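Local atomic coordinates of manganese-binding protein (Chlamydia trachomatis, PDB entry 6NSI), a protein that binds divalent iron, manganese and nickel, with a preference for Fe(2+), and delivers them to the membrane permease of an ABC transporter for import. Residues Y3-N8 / Q52-N57; C12-R17 / N265-F270; S37-K42 / E62-L67; V223-L228 / E279-T284. All coordinates share one frame; numbering follows the deposited sequence.

Contact 1: residues Y3-N8 / Q52-N57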
loop_
_atom_site.group_PDB
_atom_site.type_symbol
_atom_site.label_atom_id
_atom_site.label_comp_id
_atom_site.label_asym_id
_atom_site.label_seq_id
_atom_site.Cartn_x
_atom_site.Cartn_y
_atom_site.Cartn_z
ATOM N N TYR A 3 -17.393 4.369 18.500
ATOM C CA TYR A 3 -16.465 3.467 17.819
ATOM C C TYR A 3 -16.501 3.691 16.314
ATOM O O TYR A 3 -17.582 3.770 15.718
ATOM C CB TYR A 3 -16.795 2.001 18.101
ATOM C CG TYR A 3 -16.402 1.543 19.483
ATOM C CD1 TYR A 3 -15.087 1.215 19.778
ATOM C CD2 TYR A 3 -17.352 1.450 20.500
ATOM C CE1 TYR A 3 -14.726 0.799 21.047
ATOM C CE2 TYR A 3 -17.003 1.034 21.770
ATOM C CZ TYR A 3 -15.689 0.707 22.039
ATOM O OH TYR A 3 -15.336 0.293 23.303
ATOM N N VAL A 4 -15.317 3.758 15.708
ATOM C CA VAL A 4 -15.164 3.799 14.260
ATOM C C VAL A 4 -14.229 2.663 13.853
ATOM O O VAL A 4 -13.198 2.441 14.499
ATOM C CB VAL A 4 -14.632 5.163 13.786
ATOM C CG1 VAL A 4 -14.177 5.085 12.325
ATOM C CG2 VAL A 4 -15.705 6.221 13.970
ATOM N N LEU A 5 -14.597 1.937 12.798
ATOM C CA LEU A 5 -13.876 0.743 12.367
ATOM C C LEU A 5 -13.103 1.026 11.085
ATOM O O LEU A 5 -13.653 1.582 10.126
ATOM C CB LEU A 5 -14.834 -0.434 12.145
ATOM C CG LEU A 5 -14.168 -1.744 11.704
ATOM C CD1 LEU A 5 -13.171 -2.213 12.735
ATOM C CD2 LEU A 5 -15.146 -2.860 11.404
ATOM N N SER A 6 -11.828 0.648 11.075
ATOM C CA SER A 6 -11.014 0.654 9.869
ATOM C C SER A 6 -10.630 -0.779 9.512
ATOM O O SER A 6 -10.313 -1.582 10.392
ATOM C CB SER A 6 -9.751 1.497 10.053
ATOM O OG SER A 6 -10.057 2.863 10.291
ATOM N N MET A 7 -10.638 -1.091 8.214
ATOM C CA MET A 7 -10.342 -2.463 7.800
ATOM C C MET A 7 -8.906 -2.866 8.142
ATOM O O MET A 7 -8.663 -4.007 8.556
ATOM C CB MET A 7 -10.611 -2.630 6.305
ATOM C CG MET A 7 -12.083 -2.876 5.975
ATOM S SD MET A 7 -12.740 -4.340 6.810
ATOM C CE MET A 7 -11.593 -5.595 6.248
ATOM N N ASN A 8 -7.945 -1.947 7.999
ATOM C CA ASN A 8 -6.526 -2.281 8.150
ATOM C C ASN A 8 -5.786 -1.083 8.752
ATOM O O ASN A 8 -6.373 -0.018 8.983
ATOM C CB ASN A 8 -5.923 -2.707 6.805
ATOM C CG ASN A 8 -5.987 -1.598 5.747
ATOM O OD1 ASN A 8 -5.478 -0.484 5.948
ATOM N ND2 ASN A 8 -6.589 -1.911 4.606
ATOM N N GLN A 52 -19.678 3.106 14.060
ATOM C CA GLN A 52 -20.477 4.120 13.375
ATOM C C GLN A 52 -20.117 4.249 11.902
ATOM O O GLN A 52 -20.959 4.676 11.099
ATOM C CB GLN A 52 -20.308 5.491 14.041
ATOM C CG GLN A 52 -20.747 5.563 15.500
ATOM C CD GLN A 52 -22.189 5.131 15.717
ATOM O OE1 GLN A 52 -23.088 5.516 14.964
ATOM N NE2 GLN A 52 -22.413 4.327 16.755
ATOM N N LEU A 53 -18.878 3.916 11.549
ATOM C CA LEU A 53 -18.362 4.014 10.192
ATOM C C LEU A 53 -17.384 2.866 9.999
ATOM O O LEU A 53 -16.655 2.517 10.933
ATOM C CB LEU A 53 -17.653 5.355 9.947
ATOM C CG LEU A 53 -18.460 6.653 9.831
ATOM C CD1 LEU A 53 -17.521 7.857 9.786
ATOM C CD2 LEU A 53 -19.353 6.611 8.602
ATOM N N ILE A 54 -17.376 2.282 8.799
ATOM C CA ILE A 54 -16.448 1.204 8.431
ATOM C C ILE A 54 -15.652 1.669 7.222
ATOM O O ILE A 54 -16.199 1.774 6.115
ATOM C CB ILE A 54 -17.172 -0.105 8.117
ATOM C CG1 ILE A 54 -17.932 -0.604 9.347
ATOM C CG2 ILE A 54 -16.174 -1.149 7.615
ATOM C CD1 ILE A 54 -18.857 -1.778 9.054
ATOM N N PHE A 55 -14.360 1.918 7.422
ATOM C CA PHE A 55 -13.495 2.442 6.372
ATOM C C PHE A 55 -12.802 1.290 5.637
ATOM O O PHE A 55 -12.049 0.519 6.245
ATOM C CB PHE A 55 -12.479 3.416 6.972
ATOM C CG PHE A 55 -13.056 4.771 7.296
ATOM C CD1 PHE A 55 -13.345 5.121 8.607
ATOM C CD2 PHE A 55 -13.302 5.696 6.288
ATOM C CE1 PHE A 55 -13.874 6.373 8.910
ATOM C CE2 PHE A 55 -13.830 6.954 6.586
ATOM C CZ PHE A 55 -14.117 7.288 7.894
ATOM N N CYS A 56 -13.081 1.170 4.335
ATOM C CA CYS A 56 -12.551 0.131 3.461
ATOM C C CYS A 56 -11.647 0.729 2.397
ATOM O O CYS A 56 -11.814 1.886 1.989
ATOM C CB CYS A 56 -13.669 -0.625 2.748
ATOM S SG CYS A 56 -14.858 -1.322 3.874
ATOM N N ASN A 57 -10.717 -0.094 1.919
ATOM C CA ASN A 57 -9.862 0.311 0.808
ATOM C C ASN A 57 -10.622 0.291 -0.507
ATOM O O ASN A 57 -10.399 1.151 -1.366
ATOM C CB ASN A 57 -8.646 -0.614 0.700
ATOM C CG ASN A 57 -7.634 -0.120 -0.308
ATOM O OD1 ASN A 57 -6.779 0.680 0.033
ATOM N ND2 ASN A 57 -7.714 -0.604 -1.555
HETATM O O HOH W 1 -20.352 3.486 18.378
HETATM O O HOH W 2 -5.796 -0.005 2.639
#

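Contact 2: residues C12-R17 / N265-F270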
loop_
_atom_site.group_PDB
_atom_site.type_symbol
_atom_site.label_atom_id
_atom_site.label_comp_id
_atom_site.label_asym_id
_atom_site.label_seq_id
_atom_site.Cartn_x
_atom_site.Cartn_y
_atom_site.Cartn_z
ATOM N N CYS A 12 -6.342 2.786 9.375
ATOM C CA CYS A 12 -6.639 3.116 10.773
ATOM C C CYS A 12 -5.733 4.212 11.317
ATOM O O CYS A 12 -6.184 5.081 12.077
ATOM C CB CYS A 12 -6.525 1.879 11.660
ATOM S SG CYS A 12 -7.302 2.151 13.302
ATOM N N ASP A 13 -4.453 4.186 10.963
ATOM C CA ASP A 13 -3.538 5.164 11.543
ATOM C C ASP A 13 -3.794 6.567 11.030
ATOM O O ASP A 13 -3.433 7.538 11.705
ATOM C CB ASP A 13 -2.098 4.758 11.272
ATOM C CG ASP A 13 -1.726 3.464 11.975
ATOM O OD1 ASP A 13 -2.552 2.947 12.764
ATOM O OD2 ASP A 13 -0.616 2.960 11.738
ATOM N N CYS A 14 -4.413 6.696 9.858
ATOM C CA CYS A 14 -4.790 8.016 9.366
ATOM C C CYS A 14 -6.104 8.478 9.990
ATOM O O CYS A 14 -6.220 9.642 10.390
ATOM C CB CYS A 14 -4.888 8.003 7.841
ATOM S SG CYS A 14 -3.328 7.477 6.974
ATOM N N VAL A 15 -7.095 7.580 10.091
ATOM C CA VAL A 15 -8.356 7.929 10.753
ATOM C C VAL A 15 -8.090 8.404 12.176
ATOM O O VAL A 15 -8.615 9.434 12.615
ATOM C CB VAL A 15 -9.330 6.733 10.736
ATOM C CG1 VAL A 15 -10.575 7.057 11.555
ATOM C CG2 VAL A 15 -9.741 6.382 9.317
ATOM N N SER A 16 -7.255 7.662 12.914
ATOM C CA SER A 16 -7.001 7.986 14.314
ATOM C C SER A 16 -6.342 9.349 14.469
ATOM O O SER A 16 -6.535 10.016 15.495
ATOM C CB SER A 16 -6.129 6.903 14.954
ATOM O OG SER A 16 -6.754 5.633 14.848
ATOM N N ARG A 17 -5.562 9.775 13.468
ATOM C CA ARG A 17 -4.931 11.090 13.517
ATOM C C ARG A 17 -5.949 12.202 13.306
ATOM O O ARG A 17 -5.819 13.278 13.897
ATOM C CB ARG A 17 -3.811 11.191 12.470
ATOM C CG ARG A 17 -2.433 10.681 12.924
ATOM C CD ARG A 17 -1.703 11.716 13.789
ATOM N NE ARG A 17 -0.765 12.568 13.046
ATOM C CZ ARG A 17 -0.950 13.868 12.804
ATOM N NH1 ARG A 17 -2.053 14.484 13.224
ATOM N NH2 ARG A 17 -0.034 14.560 12.132
ATOM N N ASN A 265 3.696 1.986 12.708
ATOM C CA ASN A 265 2.596 2.863 12.241
ATOM C C ASN A 265 2.751 3.036 10.731
ATOM O O ASN A 265 3.860 2.896 10.237
ATOM C CB ASN A 265 2.543 4.205 12.963
ATOM C CG ASN A 265 3.729 5.079 12.649
ATOM O OD1 ASN A 265 3.719 5.800 11.673
ATOM N ND2 ASN A 265 4.749 5.018 13.478
ATOM N N TYR A 266 1.667 3.370 10.056
ATOM C CA TYR A 266 1.706 3.476 8.599
ATOM C C TYR A 266 2.777 4.461 8.141
ATOM O O TYR A 266 3.455 4.226 7.131
ATOM C CB TYR A 266 0.335 3.886 8.055
ATOM C CG TYR A 266 0.384 4.487 6.656
ATOM C CD1 TYR A 266 0.472 3.673 5.534
ATOM C CD2 TYR A 266 0.352 5.873 6.465
ATOM C CE1 TYR A 266 0.524 4.209 4.258
ATOM C CE2 TYR A 266 0.408 6.425 5.183
ATOM C CZ TYR A 266 0.492 5.586 4.082
ATOM O OH TYR A 266 0.555 6.117 2.801
ATOM N N PHE A 267 2.953 5.564 8.874
ATOM C CA PHE A 267 3.823 6.632 8.392
ATOM C C PHE A 267 5.289 6.234 8.489
ATOM O O PHE A 267 6.042 6.382 7.524
ATOM C CB PHE A 267 3.546 7.929 9.161
ATOM C CG PHE A 267 2.137 8.409 9.007
ATOM C CD1 PHE A 267 1.754 9.121 7.875
ATOM C CD2 PHE A 267 1.175 8.108 9.970
ATOM C CE1 PHE A 267 0.449 9.542 7.704
ATOM C CE2 PHE A 267 -0.134 8.525 9.805
ATOM C CZ PHE A 267 -0.497 9.247 8.667
ATOM N N SER A 268 5.708 5.716 9.645
ATOM C CA SER A 268 7.071 5.221 9.787
ATOM C C SER A 268 7.351 4.072 8.822
ATOM O O SER A 268 8.492 3.893 8.385
ATOM C CB SER A 268 7.313 4.777 11.233
ATOM O OG SER A 268 7.002 5.823 12.151
ATOM N N THR A 269 6.328 3.281 8.493
ATOM C CA THR A 269 6.498 2.172 7.556
ATOM C C THR A 269 6.807 2.684 6.152
ATOM O O THR A 269 7.721 2.182 5.484
ATOM C CB THR A 269 5.244 1.297 7.541
ATOM O OG1 THR A 269 5.035 0.742 8.845
ATOM C CG2 THR A 269 5.425 0.158 6.540
ATOM N N PHE A 270 6.048 3.685 5.691
ATOM C CA PHE A 270 6.350 4.346 4.425
ATOM C C PHE A 270 7.783 4.868 4.415
ATOM O O PHE A 270 8.535 4.656 3.452
ATOM C CB PHE A 270 5.344 5.479 4.184
ATOM C CG PHE A 270 5.614 6.287 2.937
ATOM C CD1 PHE A 270 5.144 5.856 1.702
ATOM C CD2 PHE A 270 6.323 7.493 3.007
ATOM C CE1 PHE A 270 5.382 6.597 0.555
ATOM C CE2 PHE A 270 6.564 8.252 1.860
ATOM C CZ PHE A 270 6.094 7.803 0.632
#

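Contact 3: residues S37-K42 / E62-L67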
loop_
_atom_site.group_PDB
_atom_site.type_symbol
_atom_site.label_atom_id
_atom_site.label_comp_id
_atom_site.label_asym_id
_atom_site.label_seq_id
_atom_site.Cartn_x
_atom_site.Cartn_y
_atom_site.Cartn_z
ATOM N N SER A 37 -6.903 -12.005 1.635
ATOM C CA SER A 37 -7.690 -13.209 1.846
ATOM C C SER A 37 -8.241 -13.283 3.260
ATOM O O SER A 37 -8.618 -14.370 3.719
ATOM C CB SER A 37 -6.854 -14.446 1.536
ATOM O OG SER A 37 -5.812 -14.570 2.487
ATOM N N TYR A 38 -8.291 -12.149 3.957
ATOM C CA TYR A 38 -8.786 -12.140 5.321
ATOM C C TYR A 38 -10.228 -12.612 5.344
ATOM O O TYR A 38 -11.063 -12.134 4.575
ATOM C CB TYR A 38 -8.693 -10.744 5.920
ATOM C CG TYR A 38 -9.082 -10.682 7.379
ATOM C CD1 TYR A 38 -8.202 -11.088 8.366
ATOM C CD2 TYR A 38 -10.330 -10.217 7.768
ATOM C CE1 TYR A 38 -8.541 -11.020 9.695
ATOM C CE2 TYR A 38 -10.681 -10.150 9.097
ATOM C CZ TYR A 38 -9.786 -10.562 10.060
ATOM O OH TYR A 38 -10.125 -10.498 11.395
ATOM N N GLU A 39 -10.513 -13.572 6.208
ATOM C CA GLU A 39 -11.882 -13.980 6.472
ATOM C C GLU A 39 -12.223 -13.540 7.885
ATOM O O GLU A 39 -11.374 -13.596 8.781
ATOM C CB GLU A 39 -12.069 -15.496 6.297
ATOM C CG GLU A 39 -11.716 -16.020 4.894
ATOM C CD GLU A 39 -12.912 -16.049 3.923
ATOM O OE1 GLU A 39 -12.728 -16.491 2.758
ATOM O OE2 GLU A 39 -14.030 -15.636 4.319
ATOM N N MET A 40 -13.448 -13.061 8.076
ATOM C CA MET A 40 -13.806 -12.539 9.385
ATOM C C MET A 40 -13.687 -13.626 10.442
ATOM O O MET A 40 -14.026 -14.789 10.205
ATOM C CB MET A 40 -15.218 -11.961 9.364
ATOM C CG MET A 40 -15.299 -10.667 8.571
ATOM S SD MET A 40 -16.971 -10.322 8.039
ATOM C CE MET A 40 -17.753 -10.132 9.645
ATOM N N VAL A 41 -13.155 -13.238 11.595
ATOM C CA VAL A 41 -13.068 -14.102 12.750
ATOM C C VAL A 41 -14.218 -13.759 13.693
ATOM O O VAL A 41 -14.886 -12.736 13.547
ATOM C CB VAL A 41 -11.692 -13.978 13.457
ATOM C CG1 VAL A 41 -10.548 -14.336 12.480
ATOM C CG2 VAL A 41 -11.500 -12.576 14.006
ATOM N N LYS A 42 -14.461 -14.631 14.667
ATOM C CA LYS A 42 -15.509 -14.364 15.644
ATOM C C LYS A 42 -15.241 -13.046 16.362
ATOM O O LYS A 42 -14.108 -12.745 16.755
ATOM C CB LYS A 42 -15.609 -15.511 16.653
ATOM C CG LYS A 42 -16.824 -15.420 17.574
ATOM C CD LYS A 42 -16.701 -16.381 18.748
ATOM C CE LYS A 42 -18.056 -16.684 19.368
ATOM N NZ LYS A 42 -18.056 -18.008 20.058
ATOM N N GLU A 62 -10.910 -5.996 0.100
ATOM C CA GLU A 62 -11.797 -6.716 1.015
ATOM C C GLU A 62 -12.653 -7.720 0.245
ATOM O O GLU A 62 -13.875 -7.717 0.343
ATOM C CB GLU A 62 -12.663 -5.718 1.787
ATOM C CG GLU A 62 -11.874 -4.746 2.689
ATOM C CD GLU A 62 -11.514 -3.414 2.003
ATOM O OE1 GLU A 62 -12.073 -3.099 0.921
ATOM O OE2 GLU A 62 -10.661 -2.672 2.545
ATOM N N HIS A 63 -12.026 -8.592 -0.546
ATOM C CA HIS A 63 -12.751 -9.383 -1.539
ATOM C C HIS A 63 -13.127 -10.785 -1.064
ATOM O O HIS A 63 -13.747 -11.534 -1.826
ATOM C CB HIS A 63 -11.936 -9.479 -2.837
ATOM C CG HIS A 63 -10.972 -10.625 -2.869
ATOM N ND1 HIS A 63 -11.343 -11.903 -3.238
ATOM C CD2 HIS A 63 -9.647 -10.683 -2.590
ATOM C CE1 HIS A 63 -10.291 -12.701 -3.172
ATOM N NE2 HIS A 63 -9.249 -11.983 -2.784
ATOM N N SER A 64 -12.764 -11.161 0.159
ATOM C CA SER A 64 -13.172 -12.449 0.698
ATOM C C SER A 64 -14.689 -12.517 0.860
ATOM O O SER A 64 -15.361 -11.508 1.089
ATOM C CB SER A 64 -12.493 -12.694 2.040
ATOM O OG SER A 64 -13.248 -12.133 3.103
ATOM N N ALA A 65 -15.224 -13.736 0.724
ATOM C CA ALA A 65 -16.664 -13.948 0.832
ATOM C C ALA A 65 -17.202 -13.499 2.183
ATOM O O ALA A 65 -18.346 -13.043 2.271
ATOM C CB ALA A 65 -16.990 -15.425 0.601
ATOM N N SER A 66 -16.394 -13.627 3.239
ATOM C CA SER A 66 -16.774 -13.145 4.566
ATOM C C SER A 66 -17.047 -11.643 4.557
ATOM O O SER A 66 -18.104 -11.183 5.008
ATOM C CB SER A 66 -15.650 -13.465 5.554
ATOM O OG SER A 66 -16.113 -13.437 6.884
ATOM N N LEU A 67 -16.086 -10.863 4.055
ATOM C CA LEU A 67 -16.195 -9.408 4.104
ATOM C C LEU A 67 -17.247 -8.898 3.126
ATOM O O LEU A 67 -17.967 -7.938 3.430
ATOM C CB LEU A 67 -14.829 -8.773 3.823
ATOM C CG LEU A 67 -13.681 -9.116 4.793
ATOM C CD1 LEU A 67 -12.303 -8.749 4.229
ATOM C CD2 LEU A 67 -13.881 -8.455 6.150
HETATM O O HOH W 3 -13.872 -16.203 0.489
HETATM O O HOH W 4 -15.456 -15.615 8.146
#

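Contact 4: residues V223-L228 / E279-T284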
loop_
_atom_site.group_PDB
_atom_site.type_symbol
_atom_site.label_atom_id
_atom_site.label_comp_id
_atom_site.label_asym_id
_atom_site.label_seq_id
_atom_site.Cartn_x
_atom_site.Cartn_y
_atom_site.Cartn_z
ATOM N N VAL A 223 19.770 -6.210 -12.330
ATOM C CA VAL A 223 19.325 -5.947 -10.974
ATOM C C VAL A 223 20.267 -6.654 -10.003
ATOM O O VAL A 223 20.564 -7.843 -10.167
ATOM C CB VAL A 223 17.871 -6.432 -10.803
ATOM C CG1 VAL A 223 17.429 -6.296 -9.380
ATOM C CG2 VAL A 223 16.917 -5.681 -11.726
ATOM N N GLU A 224 20.735 -5.940 -8.972
ATOM C CA GLU A 224 21.671 -6.536 -8.032
ATOM C C GLU A 224 21.028 -6.955 -6.719
ATOM O O GLU A 224 21.627 -7.745 -5.977
ATOM C CB GLU A 224 22.820 -5.566 -7.725
ATOM C CG GLU A 224 23.591 -5.108 -8.938
ATOM C CD GLU A 224 24.447 -3.890 -8.623
ATOM O OE1 GLU A 224 25.110 -3.882 -7.560
ATOM O OE2 GLU A 224 24.424 -2.925 -9.411
ATOM N N VAL A 225 19.829 -6.457 -6.422
ATOM C CA VAL A 225 19.170 -6.730 -5.158
ATOM C C VAL A 225 17.672 -6.893 -5.399
ATOM O O VAL A 225 17.085 -6.251 -6.279
ATOM C CB VAL A 225 19.482 -5.606 -4.133
ATOM C CG1 VAL A 225 19.205 -4.256 -4.753
ATOM C CG2 VAL A 225 18.710 -5.811 -2.833
ATOM N N VAL A 226 17.058 -7.783 -4.615
ATOM C CA VAL A 226 15.621 -8.019 -4.639
ATOM C C VAL A 226 15.100 -7.846 -3.214
ATOM O O VAL A 226 15.840 -7.981 -2.243
ATOM C CB VAL A 226 15.298 -9.422 -5.193
ATOM C CG1 VAL A 226 15.942 -9.610 -6.569
ATOM C CG2 VAL A 226 15.816 -10.497 -4.237
ATOM N N PHE A 227 13.804 -7.570 -3.088
ATOM C CA PHE A 227 13.234 -7.157 -1.809
ATOM C C PHE A 227 12.208 -8.170 -1.303
ATOM O O PHE A 227 11.125 -8.304 -1.880
ATOM C CB PHE A 227 12.590 -5.776 -1.931
ATOM C CG PHE A 227 13.567 -4.678 -2.270
ATOM C CD1 PHE A 227 13.921 -4.427 -3.600
ATOM C CD2 PHE A 227 14.131 -3.896 -1.263
ATOM C CE1 PHE A 227 14.811 -3.394 -3.922
ATOM C CE2 PHE A 227 15.042 -2.847 -1.583
ATOM C CZ PHE A 227 15.375 -2.610 -2.902
ATOM N N LEU A 228 12.524 -8.810 -0.183
ATOM C CA LEU A 228 11.554 -9.593 0.577
ATOM C C LEU A 228 10.521 -8.681 1.211
ATOM O O LEU A 228 10.795 -7.515 1.492
ATOM C CB LEU A 228 12.258 -10.375 1.688
ATOM C CG LEU A 228 13.349 -11.321 1.189
ATOM C CD1 LEU A 228 14.233 -11.754 2.354
ATOM C CD2 LEU A 228 12.688 -12.515 0.562
ATOM N N GLU A 279 18.390 3.167 -0.359
ATOM C CA GLU A 279 19.753 2.756 -0.024
ATOM C C GLU A 279 20.190 1.548 -0.842
ATOM O O GLU A 279 21.328 1.496 -1.333
ATOM C CB GLU A 279 19.864 2.444 1.471
ATOM C CG GLU A 279 20.090 3.665 2.345
ATOM C CD GLU A 279 20.087 3.329 3.828
ATOM O OE1 GLU A 279 20.004 2.124 4.177
ATOM O OE2 GLU A 279 20.159 4.275 4.643
ATOM N N GLU A 280 19.307 0.558 -0.997
ATOM C CA GLU A 280 19.727 -0.679 -1.653
ATOM C C GLU A 280 19.906 -0.496 -3.152
ATOM O O GLU A 280 20.744 -1.184 -3.752
ATOM C CB GLU A 280 18.725 -1.798 -1.373
ATOM C CG GLU A 280 18.657 -2.201 0.106
ATOM C CD GLU A 280 19.739 -3.190 0.517
ATOM O OE1 GLU A 280 19.576 -3.839 1.574
ATOM O OE2 GLU A 280 20.757 -3.318 -0.215
ATOM N N LEU A 281 19.141 0.407 -3.775
ATOM C CA LEU A 281 19.281 0.698 -5.205
ATOM C C LEU A 281 20.328 1.782 -5.506
ATOM O O LEU A 281 20.487 2.184 -6.668
ATOM C CB LEU A 281 17.923 1.082 -5.800
ATOM C CG LEU A 281 16.948 -0.124 -5.760
ATOM C CD1 LEU A 281 15.649 0.218 -6.445
ATOM C CD2 LEU A 281 17.570 -1.321 -6.416
ATOM N N GLY A 282 21.059 2.244 -4.501
ATOM C CA GLY A 282 22.235 3.055 -4.737
ATOM C C GLY A 282 22.051 4.543 -4.561
ATOM O O GLY A 282 22.975 5.303 -4.891
ATOM N N GLY A 283 20.894 4.988 -4.058
ATOM C CA GLY A 283 20.654 6.390 -3.799
ATOM C C GLY A 283 21.129 6.819 -2.424
ATOM O O GLY A 283 21.788 6.076 -1.691
ATOM N N THR A 284 20.769 8.054 -2.067
ATOM C CA THR A 284 21.106 8.620 -0.764
ATOM C C THR A 284 19.861 9.248 -0.167
ATOM O O THR A 284 19.213 10.076 -0.812
ATOM C CB THR A 284 22.236 9.663 -0.874
ATOM O OG1 THR A 284 23.363 9.086 -1.544
ATOM C CG2 THR A 284 22.655 10.159 0.513
#

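Contact 1: residues Y3-N8 / Q52-N57
Four backbone hydrogen bonds join Y3-N8 to Q52-N57. Q52 N gives to Y3 O, and L5 N gives to L53 O at 2.8 Å. L5 O in turn takes F55 N at 2.8 Å, tilted 18° from the carbonyl plane. M7 N closes the set on F55 O at 2.9 Å. I54 CA adds a CA-H...O contact to L5 O. This is the parallel pairing of strands 3-6 and 54-56, neighbours in the four-stranded parallel sheet, and their axes differ by 17°.

Apolar side chains pack on both faces. On one, V4 CG1 sits in plane at the edge of the F55 ring, 3.7 Å from CE1. With CG1 anti to the V4 backbone N (chi1 167°), this methyl meets the ring. F55 also rests on helix 107-124. On the other face, L5 and I54 lie side by side and point the same way. Further along, M7 CG reaches C56 SG at 3.8 Å.

Water bridges both ends. One water accepts from Y3 N and Q52 NE2. The second accepts from N8 ND2 and donates to N57 OD1, while N8 OD1 caps I11 N. The direct bonds are all backbone and depend little on side-chain identity; side chains add mainly apolar packing.

Contact 2: residues C12-R17 / N265-F270
D13 of helix 9-19 meets the N-terminus of helix 266-280 at Y266 N. OD2 of D13 accepts from Y266 N at 2.9 Å, through its anti lone pair, with an angle of 150° at the hydrogen. The aspartate thus binds a first-turn NH from outside the helix, while N265 holds the N-cap position. The negative charge at this helix end is probably favourable. D13 OD1 has a second partner, a salt bridge to R9 NE. OD2 also lies 3.3 Å from N265 CA.

N265 caps its own helix. Its OD1 accepts from S268 N at 2.8 Å, with the donor above the plane of the amide carbonyl. Its ND2 gives back to S268 OG at 2.7 Å. With chi1 at 67°, CG lies between the backbone N and the carbonyl carbon, and the amide it carries bonds to S268.

Beside this polar pairing, C14 SG meets two rings. It stands obliquely to both, 4.0 Å from Y266 CD2 and 3.7 Å from F267 CZ. These are Cys sulfur-aromatic contacts. The rings also meet each other, with Y266 CD2 over the centre of F267. W110 of helix 107-124 touches both C14 and Y266, and Y266 OH bonds to W104 O. F267 reaches on to I139 and M143 of helix 129-154, and R17 pairs with E142 of that helix. The axes of the two short helix segments approach to 10.7 Å, with their N-to-C directions 128° apart. At the edge of the F267 ring, near its plane, D13 O comes within 3.9 Å of CE2.

Contact 3: residues S37-K42 / E62-L67
S64 OG donates to Y38 O at 2.6 Å, in the carbonyl plane. The same hydroxyl oxygen accepts from L67 N at 3.3 Å. S64 is the N-cap of helix 65-71, so its side chain ties the helix start to the loop 37-42 that precedes helix 44-50. With chi1 at 87°, OG lies between its own backbone N and carbonyl carbon.

E39 holds the same helix end. Its OE2 accepts from S66 N at 3.3 Å, on the syn side and 30° out of the carboxylate plane. Its OE1 takes a water that accepts from A65 N. The carboxylate would be favoured by the helix N-terminus. M40 N makes a weak bond to S66 OG, and a second water links that hydroxyl to M40 O.

Outward, the packing turns apolar. M40 CG lies 3.6 Å from L67 CD2, and the two side chains cross obliquely. L67 CD2 also meets the edge of the Y38 ring at CD2, 4.3 Å away. Y38 OH is bound beyond the contact by D44. L67 also touches M7. M40 SD sits 3.3 Å from S66 O.

Contact 4: residues V223-L228 / E279-T284
V225 and F227 pack on E280 and L281 with no hydrogen bond between the two segments. V225 CG1 carries two contacts. It lies 3.6 Å from E280 O and 3.7 Å from L281 CD2. The valine chi1 of 51° sets CG1 between its backbone N and carbonyl carbon. V225 CG2 faces E280 OE2 at 4.2 Å, and those two side chains cross at about a right angle.

The F227 ring makes the aromatic part. Its CE2 and CZ both come 3.8 Å from E280 CB, approached obliquely. L281 CG sits at the ring edge, 4.1 Å from CZ. The E280 carboxylate plane stands 86° from the ring plane. The F227 and E280 side chains run alongside one another in opposite senses.

Helix 266-280 ends here in a Schellman motif. G282, with a phi of 100°, is its C-prime residue. G282 N bonds to E279 O at 3.3 Å, and G283 N bonds to the carbonyl O one residue earlier. V225 belongs to strand 225-226, which pairs in parallel with strand 251-252. Here the C-terminal end of the helix packs against this two-stranded sheet.

The polar groups find partners around the contact. E280 OE1 accepts from K254 N, and OE2 forms a salt bridge with R251 of the neighbouring strand. L281 O is bonded by N161 ND2. The F227 side chain also touches A253, L257 and L164.

In the fold
Contacts 1 and 4 are the buried ones, on opposite sides of the chain's centre. Contacts 2 and 3 are only partly buried. Contact 1 is built on backbone bonds within a sheet, whereas contact 4 is side-chain packing without a bond across it. Contacts 2 and 3 each place a carboxylate at a helix start. Contact 1 touches both: S6 and F55 pack on V15 of contact 2, and N57 N probably bonds to E62 of contact 3. Contacts 2 and 4 use the two ends of helix 266-280, with centres about 25 Å apart. Contact 3 lies nearest the iron: the side chain of S37, next in sequence to the ligand H36, is about 10 Å from it.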